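Local atomic coordinates of sarcoplasmic calcium-binding proteins II, V, VI, and VII (Branchiostoma lanceolatum, PDB entry 2SAS), a protein that binds calcium ions through EF-hands and seems to be more abundant in fast-contracting muscles, although no functional role follows from that distribution. Residues D23-D28 against D74-W79. Sequence-based numbering, arbitrary orientation.
Sequences DGSIQD and DDVVSW. With CA (calcium ion), chain B; CA (calcium ion), chain C.
Ile26 and Val77 face each other as the hydrogen-bonded pair of a minimal two-stranded antiparallel sheet. Ile26 N donates to Val77 O at 2.9 Å, and Val77 N returns the bond to Ile26 O at 2.8 Å. Both are nearly straight (174° and 171° at the hydrogen), with each donor in the plane of the carbonyl it meets. Next to them, Ser25 CA leans on Val77 O in a CH...O contact of 3.5 Å. The tightly packed side carries the Ile26 and Val77 side chains: both are buried, with Ile26 CB 4.1 Å from Val77 CB. Ile26 runs on to Phe14 and Leu18 of helix 4-18 and to Trp62 of helix 48-69, while Val77 rests on Ala69. The other side is looser and partly exposed. There Gln27 and Val76 lie side by side, pointing the same way; with CG1 anti to the backbone N (chi1 -175°), Val76 sets that methyl 3.7 Å from Gln27 CG. The paired peptides also serve the metals: those giving Ile26 N and Val77 N across the pair turn their oxygens, Ser25 O and Val76 O, to separate calcium ions, which would polarise each N-H and probably strengthen its bond. Asp23 OD1 shares the first ion and accepts from Ser25 N in an Asx turn, met from above the carboxylate plane. Asp74 OD1 shares the second with a water that donates to Asp74 OD2. Asp19, Asn21 and Asp30 also bind the first ion; Asp70, Asn72 and Glu81 the second. Two calcium-binding loops joined by so short a sheet are the hallmark of a paired EF-hand domain.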
loop_
_atom_site.group_PDB
_atom_site.type_symbol
_atom_site.label_atom_id
_atom_site.label_comp_id
_atom_site.label_asym_id
_atom_site.label_seq_id
_atom_site.Cartn_x
_atom_site.Cartn_y
_atom_site.Cartn_z
ATOM N N ASP A 23 3.795 -8.905 11.280
ATOM C CA ASP A 23 4.512 -8.583 12.540
ATOM C C ASP A 23 5.925 -8.121 12.326
ATOM O O ASP A 23 6.695 -7.931 13.294
ATOM C CB ASP A 23 4.334 -9.762 13.504
ATOM C CG ASP A 23 4.985 -11.013 12.959
ATOM O OD1 ASP A 23 5.413 -10.951 11.763
ATOM O OD2 ASP A 23 5.119 -12.013 13.684
ATOM N N GLY A 24 6.358 -7.875 11.082
ATOM C CA GLY A 24 7.674 -7.382 10.764
ATOM C C GLY A 24 8.726 -8.462 10.682
ATOM O O GLY A 24 9.935 -8.133 10.645
ATOM N N SER A 25 8.261 -9.701 10.700
ATOM C CA SER A 25 9.126 -10.886 10.649
ATOM C C SER A 25 8.395 -11.946 9.778
ATOM O O SER A 25 7.176 -11.990 9.870
ATOM C CB SER A 25 9.241 -11.582 11.976
ATOM O OG SER A 25 10.175 -11.324 12.924
ATOM N N ILE A 26 9.212 -12.706 9.106
ATOM C CA ILE A 26 8.850 -13.836 8.290
ATOM C C ILE A 26 9.102 -15.041 9.268
ATOM O O ILE A 26 10.194 -15.056 9.841
ATOM C CB ILE A 26 9.646 -14.123 6.981
ATOM C CG1 ILE A 26 9.922 -12.885 6.102
ATOM C CG2 ILE A 26 8.845 -15.155 6.121
ATOM C CD1 ILE A 26 8.717 -11.943 5.915
ATOM N N GLN A 27 8.153 -15.929 9.358
ATOM C CA GLN A 27 8.279 -17.116 10.248
ATOM C C GLN A 27 7.363 -18.199 9.706
ATOM O O GLN A 27 6.501 -17.697 8.956
ATOM C CB GLN A 27 7.731 -16.746 11.650
ATOM C CG GLN A 27 8.617 -15.706 12.329
ATOM C CD GLN A 27 7.986 -15.351 13.660
ATOM O OE1 GLN A 27 7.557 -14.208 13.867
ATOM N NE2 GLN A 27 7.991 -16.364 14.481
ATOM N N ASP A 28 7.505 -19.455 10.043
ATOM C CA ASP A 28 6.596 -20.495 9.554
ATOM C C ASP A 28 5.138 -20.051 9.664
ATOM O O ASP A 28 4.360 -20.308 8.752
ATOM C CB ASP A 28 6.776 -21.865 10.231
ATOM C CG ASP A 28 5.731 -22.906 9.887
ATOM O OD1 ASP A 28 5.670 -23.483 8.780
ATOM O OD2 ASP A 28 4.873 -23.195 10.778
ATOM N N ASP A 74 17.612 -18.339 14.730
ATOM C CA ASP A 74 16.430 -18.297 15.567
ATOM C C ASP A 74 15.116 -18.520 14.793
ATOM O O ASP A 74 14.097 -17.968 15.266
ATOM C CB ASP A 74 16.335 -16.954 16.333
ATOM C CG ASP A 74 16.153 -15.719 15.508
ATOM O OD1 ASP A 74 16.434 -15.764 14.287
ATOM O OD2 ASP A 74 15.729 -14.635 15.987
ATOM N N ASP A 75 15.069 -19.187 13.678
ATOM C CA ASP A 75 13.883 -19.466 12.859
ATOM C C ASP A 75 12.966 -18.301 12.553
ATOM O O ASP A 75 11.739 -18.488 12.304
ATOM C CB ASP A 75 13.021 -20.595 13.512
ATOM C CG ASP A 75 13.766 -21.906 13.526
ATOM O OD1 ASP A 75 14.496 -22.168 12.567
ATOM O OD2 ASP A 75 13.631 -22.632 14.545
ATOM N N VAL A 76 13.470 -17.111 12.617
ATOM C CA VAL A 76 12.705 -15.887 12.305
ATOM C C VAL A 76 13.556 -15.158 11.253
ATOM O O VAL A 76 14.790 -15.085 11.490
ATOM C CB VAL A 76 12.488 -15.026 13.550
ATOM C CG1 VAL A 76 11.599 -13.813 13.264
ATOM C CG2 VAL A 76 11.974 -15.809 14.753
ATOM N N VAL A 77 12.964 -14.727 10.148
ATOM C CA VAL A 77 13.770 -13.952 9.183
ATOM C C VAL A 77 13.317 -12.504 9.467
ATOM O O VAL A 77 12.103 -12.214 9.373
ATOM C CB VAL A 77 13.640 -14.379 7.738
ATOM C CG1 VAL A 77 14.279 -13.383 6.759
ATOM C CG2 VAL A 77 14.178 -15.776 7.432
ATOM N N SER A 78 14.238 -11.628 9.863
ATOM C CA SER A 78 13.732 -10.243 10.106
ATOM C C SER A 78 13.893 -9.480 8.803
ATOM O O SER A 78 14.496 -10.003 7.842
ATOM C CB SER A 78 14.581 -9.621 11.233
ATOM O OG SER A 78 15.932 -9.941 10.946
ATOM N N TRP A 79 13.398 -8.283 8.804
ATOM C CA TRP A 79 13.496 -7.326 7.692
ATOM C C TRP A 79 14.967 -7.117 7.319
ATOM O O TRP A 79 15.337 -7.232 6.149
ATOM C CB TRP A 79 12.895 -5.975 8.075
ATOM C CG TRP A 79 13.332 -4.894 7.124
ATOM C CD1 TRP A 79 13.928 -3.719 7.462
ATOM C CD2 TRP A 79 13.175 -4.883 5.700
ATOM N NE1 TRP A 79 14.127 -2.957 6.332
ATOM C CE2 TRP A 79 13.671 -3.645 5.246
ATOM C CE3 TRP A 79 12.594 -5.770 4.791
ATOM C CZ2 TRP A 79 13.633 -3.247 3.906
ATOM C CZ3 TRP A 79 12.555 -5.381 3.446
ATOM C CH2 TRP A 79 13.078 -4.168 3.017
HETATM CA CA CA B . 5.183 -12.603 10.180
HETATM CA CA CA C . 16.822 -14.523 12.453
HETATM O O HOH W 1 16.184 -12.716 13.703
#